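Local atomic coordinates of ribosome-inactivating protein (Lychnis chalcedonica, PDB entry 2G5X), a protein that belongs to the ribosome-inactivating protein family of plants and is also known as lychnin. Residues N81-F87 against D105-A110; N42-V48 against T60-S66; V31-V36 against Y210-C214; L50-F54 against L140-T145. The contacts are given in a common frame with arbitrary orientation. Numbering follows the deposited sequence.

Interaction 1 of 4, residues N81-F87 against D105-A110; sequences NKLRANF and DAEVLA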
# COMPACT_ATOMS: atom_id res chain seq x y z
N ASN A 81 10.88 23.67 -2.20
CA ASN A 81 10.43 23.13 -0.91
C ASN A 81 8.91 23.01 -0.83
O ASN A 81 8.33 22.98 0.26
CB ASN A 81 10.95 24.00 0.24
CG ASN A 81 10.67 23.37 1.60
OD1 ASN A 81 11.03 22.21 1.84
ND2 ASN A 81 10.04 24.12 2.49
N LYS A 82 8.25 22.93 -1.99
CA LYS A 82 6.80 22.79 -2.04
C LYS A 82 6.37 21.33 -2.12
O LYS A 82 7.09 20.50 -2.65
CB LYS A 82 6.24 23.55 -3.25
CG LYS A 82 6.39 25.05 -3.16
CD LYS A 82 5.74 25.75 -4.33
CE LYS A 82 5.79 27.26 -4.15
NZ LYS A 82 5.06 27.98 -5.23
N LEU A 83 5.18 21.03 -1.59
CA LEU A 83 4.65 19.67 -1.65
C LEU A 83 4.26 19.40 -3.10
O LEU A 83 3.49 20.16 -3.69
CB LEU A 83 3.43 19.55 -0.74
CG LEU A 83 3.71 19.59 0.77
CD1 LEU A 83 2.42 19.74 1.54
CD2 LEU A 83 4.43 18.31 1.18
N ARG A 84 4.79 18.32 -3.68
CA ARG A 84 4.50 17.98 -5.07
C ARG A 84 3.79 16.63 -5.22
O ARG A 84 4.16 15.65 -4.57
CB ARG A 84 5.79 17.97 -5.90
CG ARG A 84 6.81 16.93 -5.46
CD ARG A 84 8.12 17.00 -6.25
NE ARG A 84 9.08 16.04 -5.73
CZ ARG A 84 10.37 16.00 -6.04
NH1 ARG A 84 10.88 16.88 -6.89
NH2 ARG A 84 11.16 15.09 -5.48
N ALA A 85 2.79 16.59 -6.10
CA ALA A 85 2.03 15.36 -6.36
C ALA A 85 2.63 14.58 -7.52
O ALA A 85 2.76 15.11 -8.62
CB ALA A 85 0.57 15.71 -6.67
N ASN A 86 2.97 13.32 -7.28
CA ASN A 86 3.58 12.46 -8.29
C ASN A 86 2.69 11.25 -8.62
O ASN A 86 2.41 10.43 -7.74
CB ASN A 86 4.93 11.94 -7.79
CG ASN A 86 5.82 13.03 -7.22
OD1 ASN A 86 6.41 13.81 -7.96
ND2 ASN A 86 5.89 13.09 -5.89
N PHE A 87 2.26 11.13 -9.87
CA PHE A 87 1.42 10.01 -10.28
C PHE A 87 2.16 9.02 -11.17
O PHE A 87 3.02 9.42 -11.96
CB PHE A 87 0.18 10.50 -11.03
CG PHE A 87 -0.79 11.25 -10.18
CD1 PHE A 87 -0.90 12.64 -10.29
CD2 PHE A 87 -1.57 10.58 -9.25
CE1 PHE A 87 -1.79 13.34 -9.48
CE2 PHE A 87 -2.47 11.28 -8.44
CZ PHE A 87 -2.58 12.66 -8.55
N ASP A 105 -3.17 18.50 0.29
CA ASP A 105 -2.18 19.54 0.59
C ASP A 105 -1.17 19.87 -0.50
O ASP A 105 -0.31 20.74 -0.30
CB ASP A 105 -1.43 19.16 1.87
CG ASP A 105 -2.36 18.81 3.02
OD1 ASP A 105 -3.25 19.63 3.33
OD2 ASP A 105 -2.21 17.71 3.60
N ALA A 106 -1.26 19.21 -1.65
CA ALA A 106 -0.32 19.44 -2.74
C ALA A 106 -0.27 20.90 -3.20
O ALA A 106 -1.30 21.55 -3.36
CB ALA A 106 -0.66 18.55 -3.93
N GLU A 107 0.95 21.40 -3.41
CA GLU A 107 1.17 22.77 -3.85
C GLU A 107 1.49 22.84 -5.34
O GLU A 107 1.28 23.87 -5.99
CB GLU A 107 2.30 23.41 -3.04
CG GLU A 107 1.95 23.66 -1.58
CD GLU A 107 3.12 24.15 -0.76
OE1 GLU A 107 4.02 23.34 -0.45
OE2 GLU A 107 3.15 25.35 -0.42
N VAL A 108 2.00 21.75 -5.88
CA VAL A 108 2.33 21.68 -7.30
C VAL A 108 2.20 20.27 -7.86
O VAL A 108 2.34 19.28 -7.13
CB VAL A 108 3.78 22.17 -7.59
CG1 VAL A 108 3.94 23.63 -7.18
CG2 VAL A 108 4.79 21.29 -6.86
N LEU A 109 1.89 20.18 -9.15
CA LEU A 109 1.78 18.90 -9.84
C LEU A 109 3.15 18.67 -10.48
O LEU A 109 3.62 19.50 -11.26
CB LEU A 109 0.72 18.97 -10.95
CG LEU A 109 0.70 17.78 -11.92
CD1 LEU A 109 0.17 16.54 -11.22
CD2 LEU A 109 -0.16 18.13 -13.13
N ALA A 110 3.80 17.57 -10.12
CA ALA A 110 5.11 17.26 -10.68
C ALA A 110 4.92 16.43 -11.95
O ALA A 110 3.81 15.98 -12.24
CB ALA A 110 5.96 16.49 -9.67
O HOH W 1 2.24 26.34 -5.08
O HOH W 2 2.80 13.42 -11.40
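A parallel strand pair joins its partners by alternating hydrogen bonds, and the meeting of 81-87 with 105-110 is a compact example. Ala85 spans two residues opposite: its N donates to Val108 O (2.9 Å), while its O accepts from Ala110 N (3.1 Å). At the start, Leu83 O serves two donors at once, Glu107 N at 2.8 Å and Val108 N at 3.1 Å, and Leu83 N is met by a side chain, Glu107 OE1, at 2.8 Å. Water takes over at both ends. One molecule accepts from Lys82 NZ (3.3 Å) and donates to Glu107 O (2.8 Å); another accepts from Phe87 N (2.8 Å) and lies within reach of Ala110 O. Arg84 leads its guanidinium away to a salt bridge with Asp75; Asn86 OD1 stays 3.2 Å from Ala110 CB while its ND2 is hydrogen-bonded to Phe73 O. With helices 92-95 and 99-102 in the intervening chain, strands 83-87 and 108-109 form a beta-alpha-beta crossover at the edge of the mixed sheet.

Interaction 2 of 4, residues N42-V48 against T60-S66; sequences NDKFVLV and TLAFRAS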
# COMPACT_ATOMS: atom_id res chain seq x y z
N ASN A 42 -14.14 4.08 -7.14
CA ASN A 42 -13.01 4.02 -8.06
C ASN A 42 -12.43 5.40 -8.33
O ASN A 42 -11.33 5.53 -8.86
CB ASN A 42 -13.43 3.36 -9.37
CG ASN A 42 -14.59 4.06 -10.03
OD1 ASN A 42 -15.68 4.14 -9.47
ND2 ASN A 42 -14.36 4.59 -11.23
N ASP A 43 -13.18 6.44 -7.96
CA ASP A 43 -12.75 7.82 -8.16
C ASP A 43 -12.49 8.52 -6.83
O ASP A 43 -12.42 9.75 -6.75
CB ASP A 43 -13.81 8.59 -8.95
CG ASP A 43 -15.11 8.73 -8.18
OD1 ASP A 43 -15.48 7.78 -7.46
OD2 ASP A 43 -15.76 9.79 -8.31
N LYS A 44 -12.37 7.71 -5.77
CA LYS A 44 -12.11 8.20 -4.43
C LYS A 44 -10.79 7.59 -3.99
O LYS A 44 -10.42 6.52 -4.46
CB LYS A 44 -13.22 7.78 -3.47
CG LYS A 44 -14.34 8.80 -3.32
CD LYS A 44 -14.87 9.25 -4.66
CE LYS A 44 -15.88 10.38 -4.51
NZ LYS A 44 -16.30 10.93 -5.83
N PHE A 45 -10.08 8.27 -3.09
CA PHE A 45 -8.79 7.77 -2.64
C PHE A 45 -8.58 7.87 -1.14
O PHE A 45 -9.17 8.72 -0.47
CB PHE A 45 -7.66 8.51 -3.36
CG PHE A 45 -7.78 8.48 -4.85
CD1 PHE A 45 -8.68 9.32 -5.51
CD2 PHE A 45 -7.06 7.56 -5.60
CE1 PHE A 45 -8.86 9.24 -6.88
CE2 PHE A 45 -7.23 7.47 -6.98
CZ PHE A 45 -8.14 8.31 -7.62
N VAL A 46 -7.73 6.99 -0.63
CA VAL A 46 -7.38 6.97 0.78
C VAL A 46 -5.91 7.36 0.87
O VAL A 46 -5.06 6.74 0.23
CB VAL A 46 -7.57 5.57 1.40
CG1 VAL A 46 -7.12 5.57 2.85
CG2 VAL A 46 -9.04 5.16 1.30
N LEU A 47 -5.62 8.41 1.64
CA LEU A 47 -4.25 8.87 1.79
C LEU A 47 -3.60 8.23 3.01
O LEU A 47 -4.26 8.01 4.03
CB LEU A 47 -4.20 10.40 1.92
CG LEU A 47 -4.77 11.21 0.76
CD1 LEU A 47 -4.54 12.69 1.02
CD2 LEU A 47 -4.09 10.80 -0.55
N VAL A 48 -2.31 7.93 2.89
CA VAL A 48 -1.53 7.30 3.94
C VAL A 48 -0.20 8.02 4.12
O VAL A 48 0.53 8.22 3.15
CB VAL A 48 -1.25 5.82 3.60
CG1 VAL A 48 -0.17 5.25 4.51
CG2 VAL A 48 -2.54 5.01 3.72
N THR A 60 3.42 10.93 1.39
CA THR A 60 2.01 10.57 1.47
C THR A 60 1.59 9.70 0.28
O THR A 60 1.69 10.12 -0.87
CB THR A 60 1.12 11.84 1.50
OG1 THR A 60 1.51 12.67 2.60
CG2 THR A 60 -0.36 11.46 1.66
N LEU A 61 1.14 8.48 0.57
CA LEU A 61 0.71 7.54 -0.46
C LEU A 61 -0.78 7.72 -0.76
O LEU A 61 -1.56 8.04 0.14
CB LEU A 61 0.93 6.10 0.00
CG LEU A 61 2.33 5.67 0.46
CD1 LEU A 61 2.27 4.23 0.98
CD2 LEU A 61 3.30 5.78 -0.70
N ALA A 62 -1.17 7.49 -2.01
CA ALA A 62 -2.57 7.61 -2.40
C ALA A 62 -3.07 6.29 -2.97
O ALA A 62 -2.54 5.79 -3.96
CB ALA A 62 -2.74 8.72 -3.44
N PHE A 63 -4.10 5.72 -2.34
CA PHE A 63 -4.67 4.45 -2.80
C PHE A 63 -6.10 4.61 -3.31
O PHE A 63 -6.92 5.28 -2.66
CB PHE A 63 -4.73 3.42 -1.66
CG PHE A 63 -3.39 2.99 -1.14
CD1 PHE A 63 -2.78 3.66 -0.09
CD2 PHE A 63 -2.75 1.88 -1.69
CE1 PHE A 63 -1.55 3.24 0.42
CE2 PHE A 63 -1.52 1.45 -1.19
CZ PHE A 63 -0.92 2.13 -0.14
N ARG A 64 -6.40 4.00 -4.45
CA ARG A 64 -7.76 4.05 -4.99
C ARG A 64 -8.60 3.28 -3.96
O ARG A 64 -8.26 2.16 -3.58
CB ARG A 64 -7.82 3.36 -6.36
CG ARG A 64 -9.22 3.18 -6.94
CD ARG A 64 -9.20 2.89 -8.44
NE ARG A 64 -8.80 4.08 -9.21
CZ ARG A 64 -7.67 4.20 -9.89
NH1 ARG A 64 -6.79 3.20 -9.93
NH2 ARG A 64 -7.40 5.33 -10.52
N ALA A 65 -9.68 3.90 -3.49
CA ALA A 65 -10.53 3.32 -2.45
C ALA A 65 -11.33 2.06 -2.77
O ALA A 65 -11.65 1.28 -1.87
CB ALA A 65 -11.47 4.40 -1.92
N SER A 66 -11.65 1.85 -4.04
CA SER A 66 -12.43 0.68 -4.43
C SER A 66 -11.67 -0.63 -4.38
O SER A 66 -12.27 -1.69 -4.16
CB SER A 66 -12.99 0.87 -5.84
OG SER A 66 -11.94 1.00 -6.79
O HOH W 3 -9.87 7.10 -10.63
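In an antiparallel hairpin, paired side chains share a face of the sheet, so a bump on one strand can settle beside a hollow on the other; strands 45-51 and 58-64 illustrate this. On one face Val48 fits against two neighbours: its CB meets Leu61 CB at 4.2 Å, and its CG2 lies 3.9 Å from Phe63 CE1. Further along, Val46 CG2 comes to 4.1 Å from Ala65 CB. Helix 10-25 packs on the two valines, helix 154-173 on Leu61 and Phe63. On the other face the small Ala62 offers a hollow that Leu47 fills, Leu47 CD2 lying 3.8 Å from Ala62 CB, with Thr60 CG2 4.0 Å from Leu47 CB. Phe45 lies against the opposite backbone, its CD2 3.6 Å from Arg64 CA. Beyond it Arg64 bends back to give NE to Asn42 O (2.9 Å), and a water joins that oxygen to Arg64 NH2. The backbones stay in step through reciprocal bonds between Val46 and Phe63 and between Val48 and Leu61, with Ala65 N to Lys44 O (2.9 Å) continuing the series. The result is a regular beta hairpin in the sheet's interior, its Val46, Val48, Leu61 and Phe63 face packed against helices.

Interaction 3 of 4, residues V31-V36 against Y210-C214; sequences VCNIPV and YHKSC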
# COMPACT_ATOMS: atom_id res chain seq x y z
N VAL A 31 -18.90 -7.02 7.13
CA VAL A 31 -19.33 -8.39 6.90
C VAL A 31 -18.42 -9.29 7.74
O VAL A 31 -17.20 -9.24 7.60
CB VAL A 31 -19.22 -8.76 5.40
CG1 VAL A 31 -19.57 -10.23 5.19
CG2 VAL A 31 -20.14 -7.87 4.58
N CYS A 32 -19.01 -10.09 8.62
CA CYS A 32 -18.24 -10.97 9.50
C CYS A 32 -17.28 -10.09 10.31
O CYS A 32 -16.19 -10.52 10.69
CB CYS A 32 -17.44 -12.00 8.70
SG CYS A 32 -18.43 -13.10 7.63
N ASN A 33 -17.72 -8.85 10.55
CA ASN A 33 -16.95 -7.85 11.30
C ASN A 33 -15.65 -7.46 10.59
O ASN A 33 -14.63 -7.21 11.22
CB ASN A 33 -16.65 -8.34 12.72
CG ASN A 33 -16.17 -7.23 13.63
OD1 ASN A 33 -16.63 -6.09 13.54
ND2 ASN A 33 -15.25 -7.55 14.53
N ILE A 34 -15.71 -7.42 9.26
CA ILE A 34 -14.57 -7.05 8.43
C ILE A 34 -15.02 -5.92 7.50
O ILE A 34 -16.09 -6.02 6.88
CB ILE A 34 -14.09 -8.23 7.56
CG1 ILE A 34 -13.75 -9.44 8.43
CG2 ILE A 34 -12.87 -7.80 6.73
CD1 ILE A 34 -13.49 -10.70 7.62
N PRO A 35 -14.24 -4.84 7.39
CA PRO A 35 -14.65 -3.75 6.50
C PRO A 35 -14.63 -4.19 5.03
O PRO A 35 -13.85 -5.05 4.64
CB PRO A 35 -13.64 -2.65 6.81
CG PRO A 35 -12.42 -3.40 7.22
CD PRO A 35 -12.98 -4.51 8.08
N VAL A 36 -15.51 -3.59 4.23
CA VAL A 36 -15.62 -3.94 2.81
C VAL A 36 -15.47 -2.71 1.92
O VAL A 36 -16.01 -1.65 2.22
CB VAL A 36 -16.99 -4.58 2.53
CG1 VAL A 36 -17.04 -5.14 1.12
CG2 VAL A 36 -17.28 -5.66 3.57
N TYR A 210 -16.38 -15.00 1.75
CA TYR A 210 -16.72 -14.35 3.01
C TYR A 210 -18.11 -13.71 2.95
O TYR A 210 -18.76 -13.55 3.98
CB TYR A 210 -15.67 -13.29 3.37
CG TYR A 210 -14.66 -13.79 4.38
CD1 TYR A 210 -15.02 -14.01 5.70
CD2 TYR A 210 -13.34 -14.06 4.00
CE1 TYR A 210 -14.10 -14.50 6.63
CE2 TYR A 210 -12.41 -14.54 4.92
CZ TYR A 210 -12.80 -14.76 6.23
OH TYR A 210 -11.88 -15.24 7.14
N HIS A 211 -18.56 -13.34 1.76
CA HIS A 211 -19.88 -12.75 1.63
C HIS A 211 -20.96 -13.83 1.78
O HIS A 211 -22.13 -13.51 2.00
CB HIS A 211 -20.04 -12.04 0.28
CG HIS A 211 -19.46 -10.66 0.24
ND1 HIS A 211 -18.16 -10.40 -0.13
CD2 HIS A 211 -20.02 -9.46 0.53
CE1 HIS A 211 -17.94 -9.10 -0.08
NE2 HIS A 211 -19.05 -8.50 0.31
N LYS A 212 -20.56 -15.09 1.68
CA LYS A 212 -21.51 -16.20 1.80
C LYS A 212 -21.42 -16.97 3.12
O LYS A 212 -22.34 -17.70 3.48
CB LYS A 212 -21.32 -17.18 0.64
CG LYS A 212 -21.49 -16.57 -0.74
CD LYS A 212 -21.50 -17.63 -1.83
CE LYS A 212 -20.22 -18.45 -1.84
NZ LYS A 212 -20.25 -19.53 -2.87
N SER A 213 -20.31 -16.81 3.83
CA SER A 213 -20.11 -17.50 5.11
C SER A 213 -18.94 -16.89 5.87
O SER A 213 -17.96 -16.46 5.27
CB SER A 213 -19.85 -18.99 4.87
OG SER A 213 -19.57 -19.66 6.09
N CYS A 214 -19.03 -16.88 7.20
CA CYS A 214 -17.96 -16.33 8.02
C CYS A 214 -16.97 -17.42 8.42
O CYS A 214 -15.90 -17.13 8.97
CB CYS A 214 -18.53 -15.66 9.27
SG CYS A 214 -19.56 -14.19 8.92
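Where a loop meets the end of a helix and the chain that follows it, a covalent link can do what strand pairing does in a sheet. Cys32 SG and Cys214 SG are bonded at 2.0 Å with a chi3 of -90°, close to the ideal quarter turn of an unstrained disulfide. Aromatic contacts gather round Tyr210. Ile34 CD1 sits over one ring face, 4.3 Å from the centroid and 22° off the normal, in a CH-pi contact, whereas Cys32 SG approaches the ring edge, 5.4 Å from the centroid. Van der Waals contacts come from the valines: Val31 CG1 is 3.6 Å from Tyr210 O, and Val36 CG1 touches the His211 ring edge at NE2 (4.0 Å). No hydrogen bond crosses between 31-36 and 210-214. Those present stay local, with Val31 N to Ile34 O (3.0 Å) and Ile34 N to Val31 O (2.9 Å) closing a type I' turn that puts Cys32 and Asn33 at its corner with positive phi. The contact thus fastens the loop between helix 10-25 and strand 45-51 to the end of helix 203-210, while Leu231, near the C terminus, packs on Val31, Ile34 and Tyr210.

Interaction 4 of 4, residues L50-F54 against L140-T145; sequences LVLPF and LQTAFT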
# COMPACT_ATOMS: atom_id res chain seq x y z
N LEU A 50 3.61 8.11 5.54
CA LEU A 50 4.72 7.29 6.00
C LEU A 50 5.74 8.33 6.48
O LEU A 50 6.09 9.25 5.74
CB LEU A 50 5.32 6.45 4.86
CG LEU A 50 4.46 5.30 4.29
CD1 LEU A 50 5.27 4.53 3.25
CD2 LEU A 50 4.02 4.37 5.41
N VAL A 51 6.21 8.20 7.72
CA VAL A 51 7.15 9.16 8.29
C VAL A 51 8.43 8.48 8.79
O VAL A 51 8.36 7.43 9.43
CB VAL A 51 6.52 9.91 9.48
CG1 VAL A 51 7.47 10.99 10.00
CG2 VAL A 51 5.19 10.53 9.07
N LEU A 52 9.58 9.08 8.50
CA LEU A 52 10.85 8.52 8.97
C LEU A 52 11.12 9.06 10.37
O LEU A 52 11.02 10.27 10.60
CB LEU A 52 12.01 8.90 8.06
CG LEU A 52 12.02 8.33 6.64
CD1 LEU A 52 13.29 8.78 5.93
CD2 LEU A 52 11.94 6.81 6.70
N PRO A 53 11.46 8.18 11.31
CA PRO A 53 11.74 8.63 12.68
C PRO A 53 12.98 9.52 12.81
O PRO A 53 13.05 10.36 13.70
CB PRO A 53 11.87 7.32 13.45
CG PRO A 53 12.44 6.39 12.42
CD PRO A 53 11.63 6.72 11.19
N PHE A 54 13.94 9.32 11.91
CA PHE A 54 15.20 10.07 11.96
C PHE A 54 15.12 11.57 11.72
O PHE A 54 15.63 12.37 12.52
CB PHE A 54 16.20 9.50 10.94
CG PHE A 54 16.25 8.01 10.90
CD1 PHE A 54 15.61 7.31 9.87
CD2 PHE A 54 16.94 7.29 11.87
CE1 PHE A 54 15.66 5.93 9.82
CE2 PHE A 54 16.99 5.90 11.83
CZ PHE A 54 16.35 5.22 10.79
N LEU A 140 12.29 -0.52 4.07
CA LEU A 140 11.43 0.59 3.69
C LEU A 140 12.10 1.94 3.97
O LEU A 140 11.97 2.88 3.17
CB LEU A 140 10.09 0.50 4.44
CG LEU A 140 9.07 1.59 4.13
CD1 LEU A 140 8.86 1.72 2.62
CD2 LEU A 140 7.76 1.27 4.84
N GLN A 141 12.81 2.06 5.08
CA GLN A 141 13.49 3.32 5.40
C GLN A 141 14.53 3.65 4.33
O GLN A 141 14.65 4.80 3.91
CB GLN A 141 14.17 3.25 6.77
CG GLN A 141 13.21 3.09 7.95
CD GLN A 141 13.94 2.94 9.27
OE1 GLN A 141 15.09 2.50 9.31
NE2 GLN A 141 13.28 3.30 10.36
N THR A 142 15.26 2.63 3.89
CA THR A 142 16.29 2.82 2.87
C THR A 142 15.68 3.25 1.54
O THR A 142 16.17 4.17 0.88
CB THR A 142 17.11 1.53 2.66
OG1 THR A 142 17.84 1.22 3.86
CG2 THR A 142 18.09 1.70 1.51
N ALA A 143 14.59 2.58 1.15
CA ALA A 143 13.92 2.90 -0.11
C ALA A 143 13.35 4.32 -0.07
O ALA A 143 13.39 5.05 -1.05
CB ALA A 143 12.82 1.88 -0.39
N PHE A 144 12.81 4.68 1.09
CA PHE A 144 12.23 6.01 1.31
C PHE A 144 13.30 7.08 1.08
O PHE A 144 13.09 8.05 0.35
CB PHE A 144 11.70 6.06 2.75
CG PHE A 144 10.94 7.32 3.10
CD1 PHE A 144 9.63 7.23 3.57
CD2 PHE A 144 11.54 8.57 3.05
CE1 PHE A 144 8.94 8.38 3.98
CE2 PHE A 144 10.86 9.72 3.45
CZ PHE A 144 9.56 9.62 3.92
N THR A 145 14.47 6.89 1.69
CA THR A 145 15.57 7.84 1.58
C THR A 145 16.07 8.06 0.15
O THR A 145 16.51 9.15 -0.20
CB THR A 145 16.76 7.38 2.46
OG1 THR A 145 16.33 7.33 3.83
CG2 THR A 145 17.93 8.34 2.34
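Leu52 lies flat over the ring of Phe144, its CG 3.6 Å from the centroid and only 11° off the normal, a close CH-pi contact reinforced by Leu52 CD1 at 3.4 Å from Phe144 CD2. The same leucine also reaches other positions on the helix surface: Leu52 CD2 is 4.0 Å from Gln141 CA, and Leu52 CD1 is 4.0 Å from Thr145 OG1. Residues 141, 144 and 145 are spaced three and four apart, so one helical face receives the side chain. While its face takes Leu52, the Phe144 ring presents its edge to the preceding part of the chain, with CE1 3.5 Å from Leu50 O and 4.2 Å from Leu50 CB. Leu50 CD1 extends the apolar patch to Leu140 CD2, at 4.4 Å. Toward the surface the character changes. Gln141 OE1 approaches the edge of the Phe54 ring at CZ (3.3 Å), Pro53 CG lies 3.8 Å from Gln141 NE2, and that amide nitrogen is hydrogen-bonded to Val6 O. No hydrogen bond links 50-54 with 140-145; their direct contact is one of van der Waals packing. Helix 137-145 is thereby seated on the end of strand 45-51, which pairs with strands 3-5 and 58-64, and Leu140 and Ala143 pack in turn against helix 154-173.

How the interactions relate
Read from the N terminus, the chain first meets 31-36, whose partner 210-214 is so late that interaction 3 encloses the other three contacts. Next, 42-48 opens interaction 2 and 50-54 opens interaction 4 on the same strand, 45-51. Interaction 2 closes first, at 60-66, and interaction 4 only at 140-145, so these two cross; they touch where Leu61 CD1 lies 3.8 Å from Leu50 CD1. Interaction 1 follows interaction 2 in series and falls within the span of interaction 4. Interactions 1, 2 and 4 all reach the mixed sheet, whereas interaction 3 ties a loop to the end of helix 203-210 across the chain's centre from interaction 1, about 38 Å between their centres.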